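Local coordinates for protein alpha-galactosidase (Lactobacillus brevis, PDB 3MI6) that probably hydrolyses terminal, non-reducing alpha-D-galactose residues of alpha-D-galactosides, including galactose oligosaccharides, galactomannans and galactolipids, at residues V159-A164 with T293-L298; F342-A347 with F364-G369; D368-H373 with L411-E416; Q544-D549 with G573-A578. All coordinates share one frame; numbering follows the deposited sequence.

Interaction 1: V159-A164 with T293-L298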
loop_
_atom_site.group_PDB
_atom_site.type_symbol
_atom_site.label_atom_id
_atom_site.label_comp_id
_atom_site.label_asym_id
_atom_site.label_seq_id
_atom_site.Cartn_x
_atom_site.Cartn_y
_atom_site.Cartn_z
ATOM N N VAL D 159 8.290 16.079 -28.126
ATOM C CA VAL D 159 7.351 17.102 -27.671
ATOM C C VAL D 159 6.317 17.491 -28.726
ATOM O O VAL D 159 6.659 17.751 -29.872
ATOM C CB VAL D 159 8.098 18.402 -27.341
ATOM C CG1 VAL D 159 7.114 19.557 -27.171
ATOM C CG2 VAL D 159 8.967 18.228 -26.104
ATOM N N ILE D 160 5.053 17.552 -28.329
ATOM C CA ILE D 160 4.002 18.160 -29.131
ATOM C C ILE D 160 3.520 19.361 -28.354
ATOM O O ILE D 160 3.224 19.229 -27.176
ATOM C CB ILE D 160 2.832 17.195 -29.291
ATOM C CG1 ILE D 160 3.208 16.070 -30.267
ATOM C CG2 ILE D 160 1.593 17.930 -29.765
ATOM C CD1 ILE D 160 2.343 14.842 -30.184
ATOM N N VAL D 161 3.472 20.531 -28.994
ATOM C CA VAL D 161 3.010 21.776 -28.356
ATOM C C VAL D 161 1.626 22.156 -28.845
ATOM O O VAL D 161 1.388 22.175 -30.042
ATOM C CB VAL D 161 3.921 22.973 -28.695
ATOM C CG1 VAL D 161 3.352 24.255 -28.098
ATOM C CG2 VAL D 161 5.319 22.751 -28.200
ATOM N N LYS D 162 0.721 22.491 -27.934
ATOM C CA LYS D 162 -0.659 22.783 -28.319
ATOM C C LYS D 162 -1.112 24.157 -27.881
ATOM O O LYS D 162 -0.641 24.675 -26.872
ATOM C CB LYS D 162 -1.606 21.724 -27.752
ATOM C CG LYS D 162 -1.420 20.342 -28.362
ATOM C CD LYS D 162 -2.210 19.292 -27.620
ATOM C CE LYS D 162 -3.680 19.589 -27.617
ATOM N NZ LYS D 162 -4.384 18.458 -26.991
ATOM N N SER D 163 -2.012 24.755 -28.661
ATOM C CA SER D 163 -2.728 25.957 -28.227
ATOM C C SER D 163 -4.080 26.089 -28.912
ATOM O O SER D 163 -4.480 25.230 -29.696
ATOM C CB SER D 163 -1.906 27.225 -28.455
ATOM O OG SER D 163 -1.916 27.613 -29.819
ATOM N N ALA D 164 -4.779 27.178 -28.609
ATOM C CA ALA D 164 -6.048 27.479 -29.249
ATOM C C ALA D 164 -6.126 28.969 -29.494
ATOM O O ALA D 164 -5.625 29.759 -28.696
ATOM C CB ALA D 164 -7.212 27.011 -28.382
ATOM N N THR D 293 -4.699 31.342 -26.610
ATOM C CA THR D 293 -4.316 30.716 -25.331
ATOM C C THR D 293 -2.799 30.603 -25.207
ATOM O O THR D 293 -2.090 30.577 -26.217
ATOM C CB THR D 293 -4.900 29.313 -25.118
ATOM O OG1 THR D 293 -4.184 28.373 -25.920
ATOM C CG2 THR D 293 -6.369 29.263 -25.456
ATOM N N PRO D 294 -2.288 30.542 -23.959
ATOM C CA PRO D 294 -0.859 30.272 -23.762
ATOM C C PRO D 294 -0.622 28.856 -24.239
ATOM O O PRO D 294 -1.591 28.093 -24.319
ATOM C CB PRO D 294 -0.688 30.338 -22.245
ATOM C CG PRO D 294 -1.906 30.982 -21.722
ATOM C CD PRO D 294 -3.006 30.679 -22.681
ATOM N N GLU D 295 0.619 28.497 -24.547
ATOM C CA GLU D 295 0.905 27.164 -25.067
ATOM C C GLU D 295 0.994 26.069 -23.997
ATOM O O GLU D 295 1.534 26.283 -22.899
ATOM C CB GLU D 295 2.178 27.194 -25.909
ATOM C CG GLU D 295 1.948 27.785 -27.277
ATOM C CD GLU D 295 3.201 27.852 -28.105
ATOM O OE1 GLU D 295 4.313 27.857 -27.529
ATOM O OE2 GLU D 295 3.071 27.902 -29.345
ATOM N N ALA D 296 0.464 24.893 -24.329
ATOM C CA ALA D 296 0.639 23.703 -23.499
ATOM C C ALA D 296 1.757 22.848 -24.077
ATOM O O ALA D 296 1.766 22.593 -25.270
ATOM C CB ALA D 296 -0.660 22.910 -23.443
ATOM N N ILE D 297 2.703 22.423 -23.242
ATOM C CA ILE D 297 3.715 21.415 -23.634
ATOM C C ILE D 297 3.264 19.999 -23.267
ATOM O O ILE D 297 2.942 19.736 -22.119
ATOM C CB ILE D 297 5.089 21.632 -22.943
ATOM C CG1 ILE D 297 5.540 23.097 -22.993
ATOM C CG2 ILE D 297 6.130 20.731 -23.558
ATOM C CD1 ILE D 297 5.653 23.667 -24.382
ATOM N N LEU D 298 3.240 19.099 -24.244
ATOM C CA LEU D 298 2.892 17.695 -24.020
ATOM C C LEU D 298 4.041 16.759 -24.410
ATOM O O LEU D 298 4.847 17.065 -25.297
ATOM C CB LEU D 298 1.651 17.311 -24.810
ATOM C CG LEU D 298 0.330 17.257 -24.049
ATOM C CD1 LEU D 298 -0.015 18.650 -23.532
ATOM C CD2 LEU D 298 -0.793 16.748 -24.935
HETATM O O HOH W 1 0.650 27.710 -30.769
#

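Interaction 2: F342-A347 with F364-G369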
loop_
_atom_site.group_PDB
_atom_site.type_symbol
_atom_site.label_atom_id
_atom_site.label_comp_id
_atom_site.label_asym_id
_atom_site.label_seq_id
_atom_site.Cartn_x
_atom_site.Cartn_y
_atom_site.Cartn_z
ATOM N N PHE D 342 18.950 45.172 4.930
ATOM C CA PHE D 342 18.868 46.606 4.619
ATOM C C PHE D 342 20.003 47.414 5.248
ATOM O O PHE D 342 20.197 48.587 4.916
ATOM C CB PHE D 342 17.517 47.183 5.053
ATOM C CG PHE D 342 16.338 46.398 4.564
ATOM C CD1 PHE D 342 15.892 46.536 3.259
ATOM C CD2 PHE D 342 15.673 45.521 5.410
ATOM C CE1 PHE D 342 14.803 45.807 2.805
ATOM C CE2 PHE D 342 14.580 44.790 4.963
ATOM C CZ PHE D 342 14.146 44.934 3.658
ATOM N N ASP D 343 20.744 46.779 6.155
ATOM C CA ASP D 343 21.803 47.456 6.909
ATOM C C ASP D 343 23.119 47.489 6.132
ATOM O O ASP D 343 24.037 46.704 6.404
ATOM C CB ASP D 343 21.996 46.796 8.288
ATOM C CG ASP D 343 23.084 47.471 9.135
ATOM O OD1 ASP D 343 23.532 48.593 8.800
ATOM O OD2 ASP D 343 23.485 46.868 10.151
ATOM N N PHE D 344 23.199 48.399 5.161
ATOM C CA PHE D 344 24.415 48.562 4.373
ATOM C C PHE D 344 24.568 49.963 3.801
ATOM O O PHE D 344 23.641 50.766 3.822
ATOM C CB PHE D 344 24.511 47.503 3.249
ATOM C CG PHE D 344 23.552 47.724 2.101
ATOM C CD1 PHE D 344 23.835 48.660 1.110
ATOM C CD2 PHE D 344 22.377 46.983 2.003
ATOM C CE1 PHE D 344 22.964 48.866 0.053
ATOM C CE2 PHE D 344 21.496 47.183 0.943
ATOM C CZ PHE D 344 21.796 48.128 -0.032
ATOM N N ASN D 345 25.768 50.238 3.310
ATOM C CA ASN D 345 26.086 51.463 2.585
ATOM C C ASN D 345 27.236 51.170 1.612
ATOM O O ASN D 345 27.868 50.113 1.708
ATOM C CB ASN D 345 26.422 52.616 3.549
ATOM C CG ASN D 345 27.528 52.263 4.551
ATOM O OD1 ASN D 345 28.511 51.600 4.207
ATOM N ND2 ASN D 345 27.374 52.726 5.794
ATOM N N GLU D 346 27.505 52.083 0.678
ATOM C CA GLU D 346 28.474 51.808 -0.387
ATOM C C GLU D 346 29.807 51.253 0.119
ATOM O O GLU D 346 30.302 50.239 -0.380
ATOM C CB GLU D 346 28.726 53.046 -1.245
ATOM C CG GLU D 346 29.977 52.910 -2.090
ATOM C CD GLU D 346 29.848 53.548 -3.456
ATOM O OE1 GLU D 346 29.003 54.453 -3.619
ATOM O OE2 GLU D 346 30.601 53.142 -4.368
ATOM N N ALA D 347 30.378 51.931 1.109
ATOM C CA ALA D 347 31.660 51.551 1.683
ATOM C C ALA D 347 31.661 50.118 2.212
ATOM O O ALA D 347 32.612 49.371 1.993
ATOM C CB ALA D 347 32.035 52.515 2.788
ATOM N N PHE D 364 28.795 40.814 -8.868
ATOM C CA PHE D 364 28.208 41.273 -7.623
ATOM C C PHE D 364 26.797 41.748 -7.909
ATOM O O PHE D 364 26.571 42.418 -8.904
ATOM C CB PHE D 364 29.039 42.391 -6.995
ATOM C CG PHE D 364 28.472 42.894 -5.711
ATOM C CD1 PHE D 364 27.371 43.733 -5.708
ATOM C CD2 PHE D 364 29.012 42.515 -4.512
ATOM C CE1 PHE D 364 26.829 44.182 -4.532
ATOM C CE2 PHE D 364 28.472 42.966 -3.336
ATOM C CZ PHE D 364 27.377 43.800 -3.345
ATOM N N VAL D 365 25.858 41.377 -7.040
ATOM C CA VAL D 365 24.448 41.749 -7.178
ATOM C C VAL D 365 23.907 42.514 -5.969
ATOM O O VAL D 365 23.610 41.916 -4.937
ATOM C CB VAL D 365 23.536 40.525 -7.363
ATOM C CG1 VAL D 365 22.138 40.984 -7.639
ATOM C CG2 VAL D 365 24.035 39.629 -8.478
ATOM N N LEU D 366 23.765 43.830 -6.105
ATOM C CA LEU D 366 23.180 44.638 -5.054
ATOM C C LEU D 366 21.682 44.315 -4.927
ATOM O O LEU D 366 20.943 44.386 -5.917
ATOM C CB LEU D 366 23.389 46.103 -5.398
ATOM C CG LEU D 366 22.764 47.162 -4.504
ATOM C CD1 LEU D 366 23.332 47.065 -3.123
ATOM C CD2 LEU D 366 23.011 48.541 -5.101
ATOM N N ASP D 367 21.231 43.943 -3.728
ATOM C CA ASP D 367 19.836 43.528 -3.551
ATOM C C ASP D 367 18.982 44.656 -2.986
ATOM O O ASP D 367 19.296 45.835 -3.158
ATOM C CB ASP D 367 19.723 42.265 -2.673
ATOM C CG ASP D 367 18.540 41.351 -3.074
ATOM O OD1 ASP D 367 18.719 40.476 -3.959
ATOM O OD2 ASP D 367 17.443 41.493 -2.487
ATOM N N ASP D 368 17.903 44.276 -2.308
ATOM C CA ASP D 368 16.905 45.206 -1.810
ATOM C C ASP D 368 17.543 46.291 -0.946
ATOM O O ASP D 368 18.381 45.996 -0.092
ATOM C CB ASP D 368 15.847 44.432 -1.006
ATOM C CG ASP D 368 14.545 45.205 -0.823
ATOM O OD1 ASP D 368 14.547 46.448 -0.868
ATOM O OD2 ASP D 368 13.507 44.555 -0.620
ATOM N N GLY D 369 17.158 47.543 -1.182
ATOM C CA GLY D 369 17.547 48.633 -0.307
ATOM C C GLY D 369 18.213 49.836 -0.952
ATOM O O GLY D 369 18.448 50.838 -0.289
#

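Interaction 3: D368-H373 with L411-E416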
loop_
_atom_site.group_PDB
_atom_site.type_symbol
_atom_site.label_atom_id
_atom_site.label_comp_id
_atom_site.label_asym_id
_atom_site.label_seq_id
_atom_site.Cartn_x
_atom_site.Cartn_y
_atom_site.Cartn_z
ATOM N N ASP D 368 17.903 44.276 -2.308
ATOM C CA ASP D 368 16.905 45.206 -1.810
ATOM C C ASP D 368 17.543 46.291 -0.946
ATOM O O ASP D 368 18.381 45.996 -0.092
ATOM C CB ASP D 368 15.847 44.432 -1.006
ATOM C CG ASP D 368 14.545 45.205 -0.823
ATOM O OD1 ASP D 368 14.547 46.448 -0.868
ATOM O OD2 ASP D 368 13.507 44.555 -0.620
ATOM N N GLY D 369 17.158 47.543 -1.182
ATOM C CA GLY D 369 17.547 48.633 -0.307
ATOM C C GLY D 369 18.213 49.836 -0.952
ATOM O O GLY D 369 18.448 50.838 -0.289
ATOM N N TRP D 370 18.507 49.763 -2.240
ATOM C CA TRP D 370 19.297 50.811 -2.875
ATOM C C TRP D 370 18.488 52.038 -3.310
ATOM O O TRP D 370 19.050 53.104 -3.586
ATOM C CB TRP D 370 20.055 50.240 -4.074
ATOM C CG TRP D 370 19.157 49.702 -5.131
ATOM C CD1 TRP D 370 18.686 48.436 -5.225
ATOM C CD2 TRP D 370 18.615 50.417 -6.237
ATOM N NE1 TRP D 370 17.885 48.309 -6.324
ATOM C CE2 TRP D 370 17.823 49.515 -6.966
ATOM C CE3 TRP D 370 18.720 51.731 -6.682
ATOM C CZ2 TRP D 370 17.139 49.882 -8.123
ATOM C CZ3 TRP D 370 18.042 52.098 -7.829
ATOM C CH2 TRP D 370 17.264 51.176 -8.540
ATOM N N PHE D 371 17.172 51.886 -3.367
ATOM C CA PHE D 371 16.303 52.911 -3.934
ATOM C C PHE D 371 15.546 53.717 -2.863
ATOM O O PHE D 371 15.434 53.284 -1.712
ATOM C CB PHE D 371 15.322 52.242 -4.890
ATOM C CG PHE D 371 14.581 51.087 -4.274
ATOM C CD1 PHE D 371 13.236 51.193 -3.966
ATOM C CD2 PHE D 371 15.235 49.901 -3.978
ATOM C CE1 PHE D 371 12.551 50.128 -3.394
ATOM C CE2 PHE D 371 14.555 48.839 -3.400
ATOM C CZ PHE D 371 13.211 48.953 -3.116
ATOM N N GLY D 372 15.034 54.888 -3.243
ATOM C CA GLY D 372 14.186 55.684 -2.366
ATOM C C GLY D 372 14.705 55.903 -0.955
ATOM O O GLY D 372 15.659 56.640 -0.739
ATOM N N HIS D 373 14.053 55.287 0.020
ATOM C CA HIS D 373 14.564 55.275 1.386
ATOM C C HIS D 373 14.402 53.893 2.041
ATOM O O HIS D 373 14.091 53.783 3.227
ATOM C CB HIS D 373 13.968 56.415 2.243
ATOM C CG HIS D 373 12.510 56.694 2.001
ATOM N ND1 HIS D 373 12.030 57.198 0.808
ATOM C CD2 HIS D 373 11.435 56.585 2.819
ATOM C CE1 HIS D 373 10.720 57.356 0.892
ATOM N NE2 HIS D 373 10.335 56.997 2.104
ATOM N N LEU D 411 21.558 44.322 -10.204
ATOM C CA LEU D 411 20.742 44.874 -9.127
ATOM C C LEU D 411 19.288 44.414 -9.164
ATOM O O LEU D 411 18.817 43.864 -10.150
ATOM C CB LEU D 411 20.857 46.412 -9.037
ATOM C CG LEU D 411 20.066 47.333 -9.974
ATOM C CD1 LEU D 411 18.638 47.412 -9.522
ATOM C CD2 LEU D 411 20.654 48.731 -9.998
ATOM N N TRP D 412 18.595 44.682 -8.064
ATOM C CA TRP D 412 17.297 44.116 -7.726
ATOM C C TRP D 412 16.177 45.143 -7.935
ATOM O O TRP D 412 16.221 46.252 -7.410
ATOM C CB TRP D 412 17.374 43.693 -6.252
ATOM C CG TRP D 412 16.153 43.127 -5.614
ATOM C CD1 TRP D 412 15.934 41.822 -5.313
ATOM C CD2 TRP D 412 15.008 43.849 -5.126
ATOM N NE1 TRP D 412 14.720 41.674 -4.687
ATOM C CE2 TRP D 412 14.129 42.903 -4.561
ATOM C CE3 TRP D 412 14.636 45.200 -5.121
ATOM C CZ2 TRP D 412 12.893 43.261 -4.005
ATOM C CZ3 TRP D 412 13.416 45.553 -4.564
ATOM C CH2 TRP D 412 12.558 44.591 -4.016
ATOM N N PHE D 413 15.182 44.777 -8.724
ATOM C CA PHE D 413 13.952 45.541 -8.805
ATOM C C PHE D 413 12.786 44.669 -8.344
ATOM O O PHE D 413 12.874 43.434 -8.369
ATOM C CB PHE D 413 13.674 45.968 -10.244
ATOM C CG PHE D 413 14.662 46.945 -10.798
ATOM C CD1 PHE D 413 14.440 48.308 -10.688
ATOM C CD2 PHE D 413 15.801 46.503 -11.454
ATOM C CE1 PHE D 413 15.352 49.212 -11.209
ATOM C CE2 PHE D 413 16.709 47.395 -11.976
ATOM C CZ PHE D 413 16.489 48.753 -11.852
ATOM N N GLU D 414 11.695 45.319 -7.938
ATOM C CA GLU D 414 10.398 44.665 -7.741
ATOM C C GLU D 414 9.342 45.566 -8.372
ATOM O O GLU D 414 8.561 46.197 -7.666
ATOM C CB GLU D 414 10.100 44.437 -6.249
ATOM C CG GLU D 414 8.952 43.463 -5.960
ATOM C CD GLU D 414 8.699 43.254 -4.469
ATOM O OE1 GLU D 414 9.573 43.597 -3.650
ATOM O OE2 GLU D 414 7.622 42.739 -4.108
ATOM N N PRO D 415 9.322 45.618 -9.718
ATOM C CA PRO D 415 8.560 46.546 -10.571
ATOM C C PRO D 415 7.067 46.599 -10.284
ATOM O O PRO D 415 6.504 47.688 -10.102
ATOM C CB PRO D 415 8.748 45.961 -11.970
ATOM C CG PRO D 415 10.013 45.214 -11.897
ATOM C CD PRO D 415 10.058 44.626 -10.522
ATOM N N GLU D 416 6.434 45.429 -10.275
ATOM C CA GLU D 416 4.984 45.322 -10.166
ATOM C C GLU D 416 4.398 45.880 -8.847
ATOM O O GLU D 416 3.176 45.892 -8.672
ATOM C CB GLU D 416 4.569 43.855 -10.372
ATOM C CG GLU D 416 5.183 43.176 -11.620
ATOM C CD GLU D 416 5.402 41.666 -11.439
ATOM O OE1 GLU D 416 4.405 40.916 -11.348
ATOM O OE2 GLU D 416 6.574 41.223 -11.390
#

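Interaction 4: Q544-D549 with G573-A578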
loop_
_atom_site.group_PDB
_atom_site.type_symbol
_atom_site.label_atom_id
_atom_site.label_comp_id
_atom_site.label_asym_id
_atom_site.label_seq_id
_atom_site.Cartn_x
_atom_site.Cartn_y
_atom_site.Cartn_z
ATOM N N GLN D 544 16.844 31.890 -16.035
ATOM C CA GLN D 544 17.018 31.258 -14.728
ATOM C C GLN D 544 16.145 31.909 -13.666
ATOM O O GLN D 544 15.854 33.098 -13.745
ATOM C CB GLN D 544 18.486 31.285 -14.303
ATOM C CG GLN D 544 19.009 32.638 -13.901
ATOM C CD GLN D 544 20.512 32.625 -13.853
ATOM O OE1 GLN D 544 21.155 31.942 -14.648
ATOM N NE2 GLN D 544 21.086 33.364 -12.915
ATOM N N ALA D 545 15.726 31.125 -12.678
ATOM C CA ALA D 545 14.894 31.659 -11.613
ATOM C C ALA D 545 15.569 31.441 -10.268
ATOM O O ALA D 545 16.386 30.531 -10.129
ATOM C CB ALA D 545 13.519 31.010 -11.639
ATOM N N TRP D 546 15.260 32.294 -9.292
ATOM C CA TRP D 546 15.682 32.071 -7.908
ATOM C C TRP D 546 14.772 30.989 -7.317
ATOM O O TRP D 546 13.615 31.247 -6.993
ATOM C CB TRP D 546 15.600 33.374 -7.105
ATOM C CG TRP D 546 16.032 33.232 -5.670
ATOM C CD1 TRP D 546 15.356 33.654 -4.560
ATOM C CD2 TRP D 546 17.232 32.604 -5.190
ATOM N NE1 TRP D 546 16.068 33.339 -3.418
ATOM C CE2 TRP D 546 17.220 32.696 -3.780
ATOM C CE3 TRP D 546 18.320 31.982 -5.817
ATOM C CZ2 TRP D 546 18.251 32.190 -2.992
ATOM C CZ3 TRP D 546 19.338 31.479 -5.032
ATOM C CH2 TRP D 546 19.296 31.583 -3.633
ATOM N N THR D 547 15.297 29.775 -7.188
ATOM C CA THR D 547 14.462 28.590 -6.974
ATOM C C THR D 547 13.644 28.603 -5.687
ATOM O O THR D 547 12.463 28.267 -5.690
ATOM C CB THR D 547 15.316 27.321 -7.015
ATOM O OG1 THR D 547 16.304 27.471 -8.039
ATOM C CG2 THR D 547 14.457 26.084 -7.302
ATOM N N SER D 548 14.286 28.966 -4.585
ATOM C CA SER D 548 13.602 29.098 -3.307
ATOM C C SER D 548 14.325 30.122 -2.448
ATOM O O SER D 548 15.537 30.254 -2.538
ATOM C CB SER D 548 13.570 27.750 -2.574
ATOM O OG SER D 548 12.850 27.849 -1.356
ATOM N N ASP D 549 13.581 30.842 -1.622
ATOM C CA ASP D 549 14.185 31.661 -0.588
ATOM C C ASP D 549 14.864 30.787 0.447
ATOM O O ASP D 549 15.782 31.224 1.146
ATOM C CB ASP D 549 13.147 32.535 0.095
ATOM C CG ASP D 549 13.145 33.938 -0.439
ATOM O OD1 ASP D 549 14.148 34.300 -1.090
ATOM O OD2 ASP D 549 12.140 34.667 -0.214
ATOM N N GLY D 573 18.685 28.981 -9.912
ATOM C CA GLY D 573 19.679 29.663 -9.109
ATOM C C GLY D 573 19.843 28.903 -7.796
ATOM O O GLY D 573 18.884 28.333 -7.301
ATOM N N ALA D 574 21.051 28.888 -7.243
ATOM C CA ALA D 574 21.295 28.284 -5.940
ATOM C C ALA D 574 22.476 28.959 -5.261
ATOM O O ALA D 574 23.572 28.945 -5.789
ATOM C CB ALA D 574 21.566 26.810 -6.092
ATOM N N HIS D 575 22.268 29.550 -4.092
ATOM C CA HIS D 575 23.374 30.209 -3.399
ATOM C C HIS D 575 23.816 29.447 -2.140
ATOM O O HIS D 575 22.995 28.919 -1.408
ATOM C CB HIS D 575 23.010 31.648 -3.019
ATOM C CG HIS D 575 22.537 32.493 -4.163
ATOM N ND1 HIS D 575 21.898 33.704 -3.976
ATOM C CD2 HIS D 575 22.621 32.319 -5.503
ATOM C CE1 HIS D 575 21.597 34.232 -5.149
ATOM N NE2 HIS D 575 22.027 33.414 -6.093
ATOM N N VAL D 576 25.117 29.405 -1.887
ATOM C CA VAL D 576 25.622 28.915 -0.613
ATOM C C VAL D 576 25.363 29.966 0.452
ATOM O O VAL D 576 25.841 31.091 0.333
ATOM C CB VAL D 576 27.135 28.683 -0.661
ATOM C CG1 VAL D 576 27.679 28.438 0.745
ATOM C CG2 VAL D 576 27.478 27.532 -1.618
ATOM N N SER D 577 24.613 29.609 1.495
ATOM C CA SER D 577 24.220 30.601 2.497
ATOM C C SER D 577 24.854 30.390 3.865
ATOM O O SER D 577 25.578 29.432 4.091
ATOM C CB SER D 577 22.703 30.674 2.632
ATOM O OG SER D 577 22.211 29.505 3.244
ATOM N N ALA D 578 24.589 31.314 4.776
ATOM C CA ALA D 578 25.199 31.252 6.095
ATOM C C ALA D 578 24.452 30.294 7.021
ATOM O O ALA D 578 23.309 29.910 6.766
ATOM C CB ALA D 578 25.286 32.648 6.712
#

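Interaction 1: V159-A164 with T293-L298
Leu298 and Lys162 lean out on the same face of an antiparallel strand pair, and CD2 of the leucine lies 4.0 Å from CD of the lysine. The lysine chain is bent about its CG-CD bond (chi3 59°), and its ammonium ends in a hydrogen bond to Tyr21. Leu298 also lays its CB against the backbone, 3.4 Å from Ile160 O. Beneath these side chains the hydrogen-bonded pairs Ile160-Leu298 and Lys162-Ala296 carry two backbone bonds each; Ala296 N, for example, reaches Lys162 O at 2.8 Å. This is the seam between strands 159-167 and 290-301, inner neighbours in the large antiparallel sheet of the N-terminal beta domain of a family 36 glycoside hydrolase; beyond it the chain runs through helix 305-319 toward the barrel. On the other face Val161 and Ile297 run alongside each other, with CG2 of the valine 3.9 Å from CD1 of the isoleucine, and Phe315 of that helix covers both. The second branch of the valine, CG1, touches Glu295 CD at 3.6 Å. The glutamate is held by a salt bridge to Lys114, and a water links its OE2 to Ser163 OG, which is also bonded to Asn150. Thr293 grips the far end of the pair. With OG1 between the backbone N and the carbonyl carbon (chi1 76°), its hydroxyl accepts Ala164 N at 3.0 Å, while Thr293 N donates to Ala164 O at 2.8 Å and CG2 rests near the alanine methyl.

Interaction 2: F342-A347 with F364-G369
Phe344 reaches across to Leu366, Asp368 and Gly369 with the far end of its ring. Its CB points toward the 364-369 segment, and CG sits between the backbone N and the carbonyl carbon (chi1 73°), which sends the ring across the gap. CE1 comes within 3.7 Å of Leu366 CD1, and on the other flank CE2 meets Asp368 O at 3.5 Å, the oxygen lying in the ring plane at its edge. At the tip, CZ touches the same leucine methyl at 3.6 Å and approaches Gly369 C. The CA of Gly369, whose positive phi of 127° suits a residue without a side chain, lies at the edge of the Phe342 ring, near its plane. An inverse gamma turn centred on Asp343, closed by a weak bond from Phe344 N to Phe342 O, separates the two phenylalanines. Phe342 meets the Asp368 carboxylate edge-on, CE1 3.7 Å from Asp368 CG and OD1 in the ring plane, with the two planes 78° apart; that carboxylate is salt-bridged to Arg374. Asp368 N donates to Asp367 OD2 at 2.8 Å, while OD1 of that aspartate pairs with Lys477. Segment 342-347 leads into helix 346-358 and segment 364-369 leaves the C-terminal end of strand 363-366, neighbour of strand 333-335 in the TIM barrel, where Asp367 and Asp368 are predicted to bind the substrate.

Interaction 3: D368-H373 with L411-E416
Leu411 covers one face of the Trp370 indole, its CD2 standing 4.3 Å from the centroid of the six-membered ring, and Phe371 CB lies over the opposite face, toward the rim. Next in sequence, Trp412 uses both backbone and side chain. Its carbonyl oxygen accepts a nearly straight hydrogen bond of 2.9 Å from Trp370 NE1, in the plane of the carbonyl and of the donor ring, so the rotation of that indole is fixed by a polar contact at its edge. The side chain of Trp412, with CG anti to the backbone N (chi1 177°), turns to Asp368. CB of the aspartate is centred over the six-membered ring at 4.1 Å, and the carboxylate, also paired with Arg374, continues almost parallel to it, 18° from the indole plane, with OD2 3.5 Å from CH2. At the rim, CZ3 meets Phe371 CE2 at 3.7 Å, but these rings, though nearly parallel, are slid so far apart that they barely overlap. Trp412 NE1 donates to OD2 of Asp479, the predicted nucleophile, a bond consistent with a second-shell role for Trp412 in positioning that carboxylate. Phe413 closes the aromatic cluster: Trp370 directs its edge at the phenyl face in an offset T-shaped pair with planes at 85° and centroids 5.5 Å apart. Past the strand, Glu414 sets its N over the other face of Trp412, and its OE2 accepts the backbone N of Asn481. The cluster is an aromatic wall at the C-terminal end of TIM-barrel strand 408-413, where the catalytic pocket of family 36 enzymes opens.

Interaction 4: Q544-D549 with G573-A578
Trp546 and His575 are brought together by their first torsions: CG of the tryptophan is anti to its backbone N (chi1 -179°), and CG of the histidine is anti to its carbonyl carbon (chi1 -54°). The outer corner of the indole thereby lies over the imidazole, with CZ3 above the centre of the ring and 3.4 Å from His575 CD2. CH2 comes equally near ND1, at 3.4 Å. The planes are inclined at 34°, so the rings meet obliquely, with centroids 4.1 Å apart. ND1 is hydrogen-bonded to Glu605, which anchors the imidazole from beyond the contact. Two residues before His575, Gly573 joins the strands through its backbone alone. Its N donates to Ala545 O at 2.8 Å, and its carbonyl, through an in-plane lone pair, accepts the hydroxyl of Thr547, with OG1 2.8 Å from Gly573 O. The indole also packs against this glycine, Trp546 CZ3 lying 3.8 Å from Gly573 C. At the opposite end of the same indole, NE1 donates to Asp549 OD1 at 3.2 Å, the oxygen lying in the ring plane, and Asp549 OD2 takes a second indole N-H from Trp200. Strands 544-546 and 572-576, with helix 553-566 between them, form a beta-alpha-beta crossover of the TIM barrel. At its catalytic end the indole probably helps to hold Asp549, the predicted proton donor, in place.

Overall arrangement
From the N terminus, interaction 1 comes first, closing a long, beta-rich excursion from 159 to 298 and joining two strands of the nine-stranded sheet; its centre lies about 35 Å from that of interaction 3. The chain then enters the barrel. Interaction 2 closes the helical connection from 342 to 369, and interaction 3 closes the next loop, from 368 to 416: the two share Asp368 and Gly369, with centres about 10 Å apart, and reach neighbouring strands 363-366 and 408-413. Interaction 4 follows later in series, closing the crossover from 544 to 578 on the same closed sheet. None encloses another; interactions 2, 3 and 4 gather predicted substrate-binding or catalytic residues around one barrel mouth.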